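Local coordinates for beta-lactamase (Burkholderia cenocepacia, PDB 5E2G), which probably hydrolyses beta-lactams, opening the ring with water to give substituted beta-amino acids, at residues A227-F232 / T322-V327; A260-Q265 / L281-A286; V276-L281 / E346-A351. All coordinates share one frame; numbering follows the deposited sequence.

Contact 1 of 3, residues A227-F232 / T322-V327; sequences ADLLRF and TYVAFV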
ATOM      1  N   ALA A 227      -6.812  11.812   5.816  1.00 19.33           N
ATOM      2  CA  ALA A 227      -7.508  12.493   4.731  1.00 19.02           C
ATOM      3  C   ALA A 227      -6.863  12.184   3.384  1.00 16.83           C
ATOM      4  O   ALA A 227      -7.553  11.852   2.417  1.00 16.60           O
ATOM      5  CB  ALA A 227      -7.533  14.000   4.990  1.00 20.13           C
ATOM      6  N   ASP A 228      -5.534  12.275   3.304  1.00 20.21           N
ATOM      7  CA  ASP A 228      -4.863  12.081   2.021  1.00 18.68           C
ATOM      8  C   ASP A 228      -5.003  10.647   1.532  1.00 18.26           C
ATOM      9  O   ASP A 228      -5.283  10.411   0.348  1.00 15.16           O
ATOM     10  CB  ASP A 228      -3.389  12.460   2.130  1.00 16.85           C
ATOM     11  CG  ASP A 228      -3.143  13.947   1.906  1.00 22.93           C
ATOM     12  OD1 ASP A 228      -4.101  14.748   1.941  1.00 24.69           O
ATOM     13  OD2 ASP A 228      -1.974  14.314   1.698  1.00 27.86           O
ATOM     14  N   LEU A 229      -4.804   9.674   2.422  1.00 18.02           N
ATOM     15  CA  LEU A 229      -4.993   8.281   2.031  1.00 14.69           C
ATOM     16  C   LEU A 229      -6.436   8.030   1.613  1.00 15.76           C
ATOM     17  O   LEU A 229      -6.702   7.284   0.663  1.00 15.53           O
ATOM     18  CB  LEU A 229      -4.591   7.356   3.179  1.00 20.18           C
ATOM     19  CG  LEU A 229      -4.158   5.949   2.781  1.00 19.71           C
ATOM     20  CD1 LEU A 229      -3.197   6.031   1.611  1.00 20.36           C
ATOM     21  CD2 LEU A 229      -3.503   5.248   3.950  1.00 19.25           C
ATOM     22  N   LEU A 230      -7.381   8.676   2.293  1.00 18.37           N
ATOM     23  CA  LEU A 230      -8.781   8.560   1.910  1.00 20.00           C
ATOM     24  C   LEU A 230      -9.011   9.115   0.513  1.00 17.02           C
ATOM     25  O   LEU A 230      -9.761   8.535  -0.278  1.00 16.27           O
ATOM     26  CB  LEU A 230      -9.660   9.285   2.930  1.00 16.25           C
ATOM     27  CG  LEU A 230     -11.153   8.990   2.823  1.00 19.08           C
ATOM     28  CD1 LEU A 230     -11.393   7.478   2.939  1.00 19.13           C
ATOM     29  CD2 LEU A 230     -11.914   9.766   3.889  1.00 19.18           C
ATOM     30  N   ARG A 231      -8.382  10.249   0.194  1.00 17.25           N
ATOM     31  CA  ARG A 231      -8.559  10.839  -1.129  1.00 16.36           C
ATOM     32  C   ARG A 231      -8.033   9.906  -2.212  1.00 15.18           C
ATOM     33  O   ARG A 231      -8.618   9.805  -3.295  1.00 19.56           O
ATOM     34  CB  ARG A 231      -7.872  12.201  -1.178  1.00 18.55           C
ATOM     35  CG  ARG A 231      -8.233  13.019  -2.389  1.00 20.21           C
ATOM     36  CD  ARG A 231      -7.802  14.473  -2.251  1.00 20.39           C
ATOM     37  NE  ARG A 231      -8.155  15.237  -3.448  1.00 20.92           N
ATOM     38  CZ  ARG A 231      -9.366  15.733  -3.688  1.00 20.49           C
ATOM     39  NH1 ARG A 231     -10.340  15.555  -2.815  1.00 20.37           N
ATOM     40  NH2 ARG A 231      -9.604  16.407  -4.803  1.00 22.07           N
ATOM     41  N   PHE A 232      -6.940   9.197  -1.925  1.00 17.12           N
ATOM     42  CA  PHE A 232      -6.436   8.171  -2.834  1.00 14.12           C
ATOM     43  C   PHE A 232      -7.466   7.060  -3.041  1.00 16.44           C
ATOM     44  O   PHE A 232      -7.717   6.634  -4.175  1.00 14.69           O
ATOM     45  CB  PHE A 232      -5.126   7.626  -2.276  1.00 13.77           C
ATOM     46  CG  PHE A 232      -4.410   6.650  -3.177  1.00 13.29           C
ATOM     47  CD1 PHE A 232      -4.218   6.920  -4.521  1.00 14.71           C
ATOM     48  CD2 PHE A 232      -3.876   5.486  -2.655  1.00 16.39           C
ATOM     49  CE1 PHE A 232      -3.538   6.026  -5.342  1.00 15.72           C
ATOM     50  CE2 PHE A 232      -3.191   4.581  -3.473  1.00 14.05           C
ATOM     51  CZ  PHE A 232      -3.022   4.858  -4.815  1.00 16.34           C
ATOM     52  N   THR A 322      -1.542  -0.102   9.483  1.00 16.83           N
ATOM     53  CA  THR A 322      -2.361   0.493   8.437  1.00 18.04           C
ATOM     54  C   THR A 322      -3.228  -0.570   7.776  1.00 18.25           C
ATOM     55  O   THR A 322      -2.811  -1.719   7.624  1.00 20.40           O
ATOM     56  CB  THR A 322      -1.479   1.149   7.372  1.00 17.84           C
ATOM     57  OG1 THR A 322      -0.484   1.937   8.022  1.00 21.74           O
ATOM     58  CG2 THR A 322      -2.297   2.035   6.442  1.00 15.77           C
ATOM     59  N   TYR A 323      -4.431  -0.173   7.363  1.00 15.66           N
ATOM     60  CA  TYR A 323      -5.289  -1.022   6.546  1.00 14.29           C
ATOM     61  C   TYR A 323      -6.127  -0.143   5.636  1.00 14.10           C
ATOM     62  O   TYR A 323      -6.618   0.903   6.059  1.00 15.59           O
ATOM     63  CB  TYR A 323      -6.214  -1.907   7.397  1.00 18.16           C
ATOM     64  CG  TYR A 323      -7.013  -2.914   6.589  1.00 15.20           C
ATOM     65  CD1 TYR A 323      -6.373  -3.881   5.819  1.00 13.96           C
ATOM     66  CD2 TYR A 323      -8.397  -2.904   6.603  1.00 16.80           C
ATOM     67  CE1 TYR A 323      -7.096  -4.810   5.073  1.00 17.61           C
ATOM     68  CE2 TYR A 323      -9.130  -3.832   5.868  1.00 19.47           C
ATOM     69  CZ  TYR A 323      -8.473  -4.780   5.104  1.00 17.56           C
ATOM     70  OH  TYR A 323      -9.197  -5.694   4.379  1.00 18.84           O
ATOM     71  N   VAL A 324      -6.303  -0.589   4.396  1.00 13.62           N
ATOM     72  CA  VAL A 324      -7.080   0.111   3.383  1.00 13.49           C
ATOM     73  C   VAL A 324      -7.971  -0.901   2.684  1.00 15.41           C
ATOM     74  O   VAL A 324      -7.482  -1.938   2.234  1.00 15.77           O
ATOM     75  CB  VAL A 324      -6.169   0.795   2.351  1.00 14.84           C
ATOM     76  CG1 VAL A 324      -7.008   1.407   1.255  1.00 16.60           C
ATOM     77  CG2 VAL A 324      -5.268   1.833   3.026  1.00 15.57           C
ATOM     78  N   ALA A 325      -9.264  -0.603   2.565  1.00 13.62           N
ATOM     79  CA  ALA A 325     -10.165  -1.509   1.861  1.00 17.21           C
ATOM     80  C   ALA A 325     -11.313  -0.721   1.253  1.00 18.72           C
ATOM     81  O   ALA A 325     -11.834   0.200   1.885  1.00 19.66           O
ATOM     82  CB  ALA A 325     -10.717  -2.597   2.793  1.00 13.88           C
ATOM     83  N   PHE A 326     -11.720  -1.089   0.040  1.00 13.70           N
ATOM     84  CA  PHE A 326     -12.810  -0.360  -0.595  1.00 15.04           C
ATOM     85  C   PHE A 326     -13.501  -1.251  -1.619  1.00 14.09           C
ATOM     86  O   PHE A 326     -12.970  -2.283  -2.035  1.00 16.00           O
ATOM     87  CB  PHE A 326     -12.310   0.947  -1.233  1.00 14.43           C
ATOM     88  CG  PHE A 326     -11.238   0.756  -2.261  1.00 14.34           C
ATOM     89  CD1 PHE A 326      -9.919   0.567  -1.882  1.00 15.13           C
ATOM     90  CD2 PHE A 326     -11.548   0.772  -3.610  1.00 16.58           C
ATOM     91  CE1 PHE A 326      -8.932   0.388  -2.832  1.00 14.08           C
ATOM     92  CE2 PHE A 326     -10.561   0.596  -4.562  1.00 15.48           C
ATOM     93  CZ  PHE A 326      -9.254   0.405  -4.173  1.00 14.17           C
ATOM     94  N   VAL A 327     -14.717  -0.854  -1.985  1.00 14.63           N
ATOM     95  CA  VAL A 327     -15.559  -1.611  -2.911  1.00 17.66           C
ATOM     96  C   VAL A 327     -16.052  -0.642  -3.977  1.00 17.17           C
ATOM     97  O   VAL A 327     -17.044   0.062  -3.749  1.00 20.20           O
ATOM     98  CB  VAL A 327     -16.741  -2.292  -2.194  1.00 21.24           C
ATOM     99  CG1 VAL A 327     -17.570  -3.085  -3.178  1.00 15.68           C
ATOM    100  CG2 VAL A 327     -16.267  -3.202  -1.071  1.00 22.50           C
TER
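Asp228 OD2, one residue before the Leu229 that meets Thr322 and Val324, is gripped by two groups, His184 N and Thr185 OG1; this acceptor lies on the side of helix 226-235 turned from the sheet, and it ties the helix to the loop that follows helix 168-180. Next to it in sequence, Leu229 faces the sheet and carries the whole contact. Its CG stands anti to the backbone N (chi1 -155°), which extends the side chain from the helix toward strand 321-327. CD2 does the touching: it lies 4.0 Å from Val324 CG2 and 4.2 Å from Thr322 CG2, bridging two methyls of alternate residues on one face of the strand. Val324 offers this methyl because its CG1 is anti to the backbone N (chi1 175°), leaving CG2 beside that N. The side chains of Leu229 and Val324 meet at a slant, and the nearest backbones stay well apart, with 8.5 Å from Leu229 CA to Val324 CA. By the alternation of strand residues, Thr322 and Val324 face the helix while Tyr323 points to the opposite face of the sheet. The neighbouring strand 332-338 completes the floor, with Val335 and Leu337 also touching Leu229. This is the helix-on-sheet packing of the alpha/beta part of the penicillin-recognising fold; Val324 pairs through its backbone with Lys313, part of a probable KTG-type motif. No hydrogen bond crosses between the two segments. The interface is small, with 82 Å² buried, and wholly apolar: its hold comes from methyl-to-methyl dispersion and the exclusion of water, while the polar bonds that fix helix and strand are made elsewhere.

Contact 2 of 3, residues A260-Q265 / L281-A286; sequences AGPLTQ and LLAGNA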
ATOM      1  N   ALA A 260      -3.453 -16.626  -5.672  1.00 16.18           N
ATOM      2  CA  ALA A 260      -2.580 -17.251  -4.678  1.00 15.63           C
ATOM      3  C   ALA A 260      -3.455 -17.634  -3.496  1.00 17.95           C
ATOM      4  O   ALA A 260      -3.928 -16.759  -2.765  1.00 16.10           O
ATOM      5  CB  ALA A 260      -1.441 -16.329  -4.250  1.00 17.35           C
ATOM      6  N   GLY A 261      -3.686 -18.932  -3.319  1.00 19.13           N
ATOM      7  CA  GLY A 261      -4.676 -19.391  -2.379  1.00 19.39           C
ATOM      8  C   GLY A 261      -5.994 -18.664  -2.574  1.00 14.81           C
ATOM      9  O   GLY A 261      -6.527 -18.588  -3.682  1.00 17.71           O
ATOM     10  N   PRO A 262      -6.520 -18.079  -1.492  1.00 17.63           N
ATOM     11  CA  PRO A 262      -7.802 -17.359  -1.570  1.00 18.35           C
ATOM     12  C   PRO A 262      -7.692 -15.974  -2.182  1.00 16.06           C
ATOM     13  O   PRO A 262      -8.723 -15.344  -2.459  1.00 16.12           O
ATOM     14  CB  PRO A 262      -8.204 -17.244  -0.104  1.00 20.00           C
ATOM     15  CG  PRO A 262      -6.866 -17.057   0.579  1.00 18.42           C
ATOM     16  CD  PRO A 262      -5.936 -18.003  -0.140  1.00 17.40           C
ATOM     17  N   LEU A 263      -6.479 -15.499  -2.384  1.00 13.93           N
ATOM     18  CA  LEU A 263      -6.187 -14.121  -2.715  1.00 12.85           C
ATOM     19  C   LEU A 263      -6.006 -13.978  -4.216  1.00 15.50           C
ATOM     20  O   LEU A 263      -5.512 -14.887  -4.884  1.00 19.66           O
ATOM     21  CB  LEU A 263      -4.920 -13.700  -1.964  1.00 15.91           C
ATOM     22  CG  LEU A 263      -4.141 -12.418  -2.183  1.00 16.80           C
ATOM     23  CD1 LEU A 263      -3.391 -12.117  -0.896  1.00 18.50           C
ATOM     24  CD2 LEU A 263      -3.172 -12.574  -3.327  1.00 15.94           C
ATOM     25  N   THR A 264      -6.415 -12.830  -4.743  1.00 12.62           N
ATOM     26  CA  THR A 264      -6.102 -12.452  -6.111  1.00 14.39           C
ATOM     27  C   THR A 264      -5.164 -11.253  -6.066  1.00 14.15           C
ATOM     28  O   THR A 264      -5.432 -10.273  -5.366  1.00 12.82           O
ATOM     29  CB  THR A 264      -7.368 -12.141  -6.908  1.00 15.17           C
ATOM     30  OG1 THR A 264      -8.182 -13.313  -6.948  1.00 15.60           O
ATOM     31  CG2 THR A 264      -7.028 -11.724  -8.333  1.00 14.45           C
ATOM     32  N   GLN A 265      -4.052 -11.354  -6.784  1.00 11.52           N
ATOM     33  CA  GLN A 265      -2.991 -10.356  -6.758  1.00 13.39           C
ATOM     34  C   GLN A 265      -3.119  -9.434  -7.962  1.00 12.43           C
ATOM     35  O   GLN A 265      -3.014  -9.891  -9.108  1.00 11.78           O
ATOM     36  CB  GLN A 265      -1.621 -11.036  -6.751  1.00 12.25           C
ATOM     37  CG  GLN A 265      -0.462 -10.073  -6.684  1.00 14.04           C
ATOM     38  CD  GLN A 265      -0.461  -9.268  -5.404  1.00 12.34           C
ATOM     39  OE1 GLN A 265      -0.316  -9.825  -4.317  1.00 14.58           O
ATOM     40  NE2 GLN A 265      -0.621  -7.950  -5.522  1.00 12.45           N
ATOM     41  N   LEU A 281     -11.434 -13.123   3.719  1.00 21.64           N
ATOM     42  CA  LEU A 281     -10.493 -12.049   4.020  1.00 18.48           C
ATOM     43  C   LEU A 281      -9.487 -12.477   5.067  1.00 18.55           C
ATOM     44  O   LEU A 281      -8.299 -12.157   4.960  1.00 19.08           O
ATOM     45  CB  LEU A 281     -11.246 -10.813   4.501  1.00 17.76           C
ATOM     46  CG  LEU A 281     -12.252 -10.242   3.510  1.00 18.11           C
ATOM     47  CD1 LEU A 281     -12.996  -9.095   4.150  1.00 17.15           C
ATOM     48  CD2 LEU A 281     -11.548  -9.782   2.240  1.00 16.08           C
ATOM     49  N   LEU A 282      -9.945 -13.192   6.095  1.00 20.10           N
ATOM     50  CA  LEU A 282      -9.025 -13.667   7.117  1.00 20.52           C
ATOM     51  C   LEU A 282      -7.958 -14.564   6.504  1.00 22.17           C
ATOM     52  O   LEU A 282      -6.768 -14.406   6.789  1.00 27.43           O
ATOM     53  CB  LEU A 282      -9.794 -14.400   8.223  1.00 18.48           C
ATOM     54  CG  LEU A 282     -10.939 -13.628   8.893  1.00 20.71           C
ATOM     55  CD1 LEU A 282     -11.741 -14.513   9.811  1.00 18.22           C
ATOM     56  CD2 LEU A 282     -10.424 -12.429   9.654  1.00 25.38           C
ATOM     57  N   ALA A 283      -8.365 -15.494   5.633  1.00 21.16           N
ATOM     58  CA  ALA A 283      -7.409 -16.406   5.015  1.00 18.90           C
ATOM     59  C   ALA A 283      -6.438 -15.666   4.107  1.00 18.72           C
ATOM     60  O   ALA A 283      -5.247 -15.995   4.063  1.00 18.64           O
ATOM     61  CB  ALA A 283      -8.150 -17.486   4.231  1.00 19.81           C
ATOM     62  N   GLY A 284      -6.933 -14.665   3.378  1.00 18.82           N
ATOM     63  CA  GLY A 284      -6.083 -13.903   2.481  1.00 18.61           C
ATOM     64  C   GLY A 284      -5.127 -12.974   3.191  1.00 17.69           C
ATOM     65  O   GLY A 284      -4.052 -12.681   2.668  1.00 19.76           O
ATOM     66  N   ASN A 285      -5.484 -12.508   4.387  1.00 18.69           N
ATOM     67  CA  ASN A 285      -4.593 -11.661   5.174  1.00 16.29           C
ATOM     68  C   ASN A 285      -3.871 -12.434   6.266  1.00 20.82           C
ATOM     69  O   ASN A 285      -3.286 -11.818   7.157  1.00 23.14           O
ATOM     70  CB  ASN A 285      -5.370 -10.493   5.778  1.00 16.33           C
ATOM     71  CG  ASN A 285      -5.927  -9.579   4.716  1.00 18.14           C
ATOM     72  OD1 ASN A 285      -7.130  -9.562   4.457  1.00 22.98           O
ATOM     73  ND2 ASN A 285      -5.049  -8.835   4.065  1.00 15.14           N
ATOM     74  N   ALA A 286      -3.890 -13.762   6.199  1.00 23.00           N
ATOM     75  CA  ALA A 286      -3.304 -14.591   7.230  1.00 24.35           C
ATOM     76  C   ALA A 286      -1.779 -14.567   7.133  1.00 25.72           C
ATOM     77  O   ALA A 286      -1.220 -14.298   6.064  1.00 21.20           O
ATOM     78  CB  ALA A 286      -3.820 -16.022   7.108  1.00 24.22           C
TER
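Pro262 and Leu263, at the tip of a beta hairpin, press on Ala283 and Gly284 at the end of helix 278-284. The tight part is centred on Gly284. The hairpin lies against its backbone, with 5.2 Å between Leu263 CA and Gly284 CA. Pro262 CG lies over the peptide between Ala283 and Gly284, 3.7 Å from Gly284 N. Leu263, more buried, reaches past the last turn of the helix with CG anti to the backbone N (chi1 170°), which puts its CD1 methyl 3.7 Å from Gly284 O. Here a hydrophobic group abuts a carbonyl in van der Waals contact, and no hydrogen bond joins the segments. The loose part is the outer edge, where Pro262 CG meets Ala283 CB at 3.9 Å; both of these residues are exposed, and Gly261, also exposed, lies next to Pro262 in the turn. The hairpin keeps its shape by its own means. Residues 260-263 form a type II' turn with Gly261 at positive phi (49°), closed by a pair of backbone bonds: Ala260 N gives to Leu263 O (2.8 Å) and Leu263 N to Ala260 O (2.9 Å). The turn presents both Pro262 and Leu263 to the helix end, with 140 Å² buried in the whole contact. Strand 263-265 runs in the sheet between strands 256-260 and 270-273, and Tyr272 of the latter touches both Leu263 and Leu281. On the far side of helix 278-284, Leu281 and Leu282 turn to helix 344-357, so the helix end is lodged between the hairpin tip and the C-terminal helix, with helix 287-291 following at once.

Contact 3 of 3, residues V276-L281 / E346-A351; sequences VALPTL and ERVKAA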
ATOM      1  N   VAL A 276     -18.109 -10.559  -0.154  1.00 23.48           N
ATOM      2  CA  VAL A 276     -16.994 -11.376   0.309  1.00 23.32           C
ATOM      3  C   VAL A 276     -17.282 -11.856   1.728  1.00 26.04           C
ATOM      4  O   VAL A 276     -17.700 -11.061   2.579  1.00 27.44           O
ATOM      5  CB  VAL A 276     -15.673 -10.584   0.248  1.00 22.47           C
ATOM      6  CG1 VAL A 276     -15.846  -9.213   0.901  1.00 19.19           C
ATOM      7  CG2 VAL A 276     -14.533 -11.367   0.887  1.00 25.86           C
ATOM      8  N   ALA A 277     -17.065 -13.154   1.978  1.00 24.43           N
ATOM      9  CA  ALA A 277     -17.238 -13.712   3.317  1.00 17.19           C
ATOM     10  C   ALA A 277     -16.014 -13.422   4.161  1.00 16.86           C
ATOM     11  O   ALA A 277     -14.886 -13.427   3.659  1.00 27.83           O
ATOM     12  CB  ALA A 277     -17.473 -15.222   3.264  1.00 26.95           C
ATOM     13  N   LEU A 278     -16.231 -13.168   5.447  1.00 19.60           N
ATOM     14  CA  LEU A 278     -15.095 -12.851   6.312  1.00 23.15           C
ATOM     15  C   LEU A 278     -14.002 -13.919   6.291  1.00 22.12           C
ATOM     16  O   LEU A 278     -12.821 -13.548   6.185  1.00 22.01           O
ATOM     17  CB  LEU A 278     -15.575 -12.577   7.744  1.00 24.02           C
ATOM     18  CG  LEU A 278     -14.416 -12.242   8.696  1.00 22.92           C
ATOM     19  CD1 LEU A 278     -13.638 -11.037   8.198  1.00 18.08           C
ATOM     20  CD2 LEU A 278     -14.911 -12.018  10.122  1.00 26.41           C
ATOM     21  N   PRO A 279     -14.299 -15.229   6.362  1.00 24.24           N
ATOM     22  CA  PRO A 279     -13.210 -16.215   6.263  1.00 21.14           C
ATOM     23  C   PRO A 279     -12.347 -16.025   5.030  1.00 20.97           C
ATOM     24  O   PRO A 279     -11.151 -16.333   5.068  1.00 22.84           O
ATOM     25  CB  PRO A 279     -13.952 -17.557   6.238  1.00 20.21           C
ATOM     26  CG  PRO A 279     -15.257 -17.288   6.886  1.00 20.12           C
ATOM     27  CD  PRO A 279     -15.612 -15.885   6.535  1.00 21.56           C
ATOM     28  N   THR A 280     -12.911 -15.507   3.939  1.00 20.76           N
ATOM     29  CA  THR A 280     -12.101 -15.257   2.754  1.00 21.02           C
ATOM     30  C   THR A 280     -11.047 -14.198   3.031  1.00 20.04           C
ATOM     31  O   THR A 280      -9.882 -14.355   2.646  1.00 18.66           O
ATOM     32  CB  THR A 280     -12.986 -14.836   1.586  1.00 17.24           C
ATOM     33  OG1 THR A 280     -13.806 -15.936   1.200  1.00 18.16           O
ATOM     34  CG2 THR A 280     -12.134 -14.450   0.418  1.00 17.50           C
ATOM     35  N   LEU A 281     -11.434 -13.123   3.719  1.00 21.64           N
ATOM     36  CA  LEU A 281     -10.493 -12.049   4.020  1.00 18.48           C
ATOM     37  C   LEU A 281      -9.487 -12.477   5.067  1.00 18.55           C
ATOM     38  O   LEU A 281      -8.299 -12.157   4.960  1.00 19.08           O
ATOM     39  CB  LEU A 281     -11.246 -10.813   4.501  1.00 17.76           C
ATOM     40  CG  LEU A 281     -12.252 -10.242   3.510  1.00 18.11           C
ATOM     41  CD1 LEU A 281     -12.996  -9.095   4.150  1.00 17.15           C
ATOM     42  CD2 LEU A 281     -11.548  -9.782   2.240  1.00 16.08           C
ATOM     43  N   GLU A 346      -7.294  -8.228  13.031  1.00 19.44           N
ATOM     44  CA  GLU A 346      -8.176  -7.338  13.778  1.00 22.63           C
ATOM     45  C   GLU A 346      -8.487  -6.060  13.005  1.00 20.99           C
ATOM     46  O   GLU A 346      -9.586  -5.509  13.139  1.00 20.60           O
ATOM     47  CB  GLU A 346      -7.567  -7.006  15.142  1.00 26.22           C
ATOM     48  CG  GLU A 346      -7.621  -8.151  16.128  1.00 26.59           C
ATOM     49  CD  GLU A 346      -9.041  -8.603  16.414  1.00 31.14           C
ATOM     50  OE1 GLU A 346      -9.957  -7.755  16.434  1.00 27.54           O
ATOM     51  OE2 GLU A 346      -9.249  -9.817  16.606  1.00 39.53           O
ATOM     52  N   ARG A 347      -7.544  -5.566  12.201  1.00 19.91           N
ATOM     53  CA  ARG A 347      -7.884  -4.485  11.280  1.00 18.68           C
ATOM     54  C   ARG A 347      -8.917  -4.961  10.268  1.00 22.46           C
ATOM     55  O   ARG A 347      -9.853  -4.228   9.920  1.00 21.94           O
ATOM     56  CB  ARG A 347      -6.635  -3.979  10.559  1.00 20.01           C
ATOM     57  CG  ARG A 347      -5.377  -3.992  11.391  1.00 22.78           C
ATOM     58  CD  ARG A 347      -4.149  -3.666  10.544  1.00 21.80           C
ATOM     59  NE  ARG A 347      -2.930  -4.105  11.211  1.00 17.88           N
ATOM     60  CZ  ARG A 347      -1.730  -4.103  10.652  1.00 17.92           C
ATOM     61  NH1 ARG A 347      -1.583  -3.679   9.409  1.00 17.83           N
ATOM     62  NH2 ARG A 347      -0.678  -4.532  11.329  1.00 19.71           N
ATOM     63  N   VAL A 348      -8.761  -6.197   9.792  1.00 19.95           N
ATOM     64  CA  VAL A 348      -9.675  -6.748   8.800  1.00 15.94           C
ATOM     65  C   VAL A 348     -11.079  -6.849   9.378  1.00 23.05           C
ATOM     66  O   VAL A 348     -12.055  -6.415   8.756  1.00 18.43           O
ATOM     67  CB  VAL A 348      -9.160  -8.112   8.307  1.00 15.68           C
ATOM     68  CG1 VAL A 348     -10.179  -8.774   7.419  1.00 17.55           C
ATOM     69  CG2 VAL A 348      -7.843  -7.942   7.580  1.00 15.08           C
ATOM     70  N   LYS A 349     -11.190  -7.394  10.597  1.00 23.70           N
ATOM     71  CA  LYS A 349     -12.501  -7.618  11.198  1.00 22.99           C
ATOM     72  C   LYS A 349     -13.237  -6.307  11.420  1.00 25.58           C
ATOM     73  O   LYS A 349     -14.443  -6.215  11.164  1.00 28.01           O
ATOM     74  CB  LYS A 349     -12.362  -8.361  12.522  1.00 23.06           C
ATOM     75  CG  LYS A 349     -11.866  -9.783  12.417  1.00 31.15           C
ATOM     76  CD  LYS A 349     -11.750 -10.386  13.801  1.00 38.75           C
ATOM     77  CE  LYS A 349     -10.585 -11.351  13.886  1.00 42.07           C
ATOM     78  NZ  LYS A 349     -10.186 -11.571  15.311  1.00 43.64           N
ATOM     79  N   ALA A 350     -12.527  -5.280  11.896  1.00 23.51           N
ATOM     80  CA  ALA A 350     -13.168  -3.995  12.147  1.00 24.57           C
ATOM     81  C   ALA A 350     -13.631  -3.345  10.847  1.00 23.13           C
ATOM     82  O   ALA A 350     -14.747  -2.822  10.769  1.00 24.55           O
ATOM     83  CB  ALA A 350     -12.211  -3.086  12.917  1.00 25.87           C
ATOM     84  N   ALA A 351     -12.795  -3.379   9.808  1.00 19.65           N
ATOM     85  CA  ALA A 351     -13.209  -2.843   8.518  1.00 16.83           C
ATOM     86  C   ALA A 351     -14.436  -3.573   7.988  1.00 19.08           C
ATOM     87  O   ALA A 351     -15.376  -2.949   7.483  1.00 22.17           O
ATOM     88  CB  ALA A 351     -12.054  -2.941   7.524  1.00 15.98           C
TER
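Leu281 and Leu278 meet Val348 where two helices, 278-284 and the C-terminal 344-357, pack on the sheet of the class C beta-lactamase fold. In the first shell one methyl serves two partners: Val348 CG1 is 3.7 Å from Leu281 CB and 4.2 Å from Leu278 CD1. It stands anti to the backbone N (chi1 173°), turned to the leucines, which are three residues apart and so lie on one face of their helix. Leu278 also sends CD2 alongside the aliphatic stem of Lys349, 4.4 Å from its CG; the rest of that chain leads away. The contact buries 152 Å², and no hydrogen bond crosses it. Farther in, Tyr323 of strand 321-327 lies against Val348, and Tyr272 of strand 270-273 touches Thr280. Arg347, on the sheet side of the C-terminal helix, fixes that helix through bonds from NH2 to Val342 O and Ser316 OG, and from NH1 to Thr322 O. Tyr352, one turn on from Val348, touches both Leu278 and Leu281, and its OH is hydrogen-bonded to Val276 O just before helix 278-284.

In the fold
Along the chain the segments run 227-232, 260-265, 276-286, 322-327 and 346-351, so contact 2 falls entirely within the span of contact 1, while contact 3 crosses both. Contacts 2 and 3 share helix 278-284 and Leu281, their centres about 11 Å apart. Contact 1 lies about 16 Å from contact 3 and 19 Å from contact 2, centre to centre. Strand 321-327 joins the first and third: it meets helix 226-235 on one face, while on the other Tyr323 packs on Ala351. The large antiparallel sheet is therefore held between helices drawn from distant parts of the sequence, including the C-terminal one.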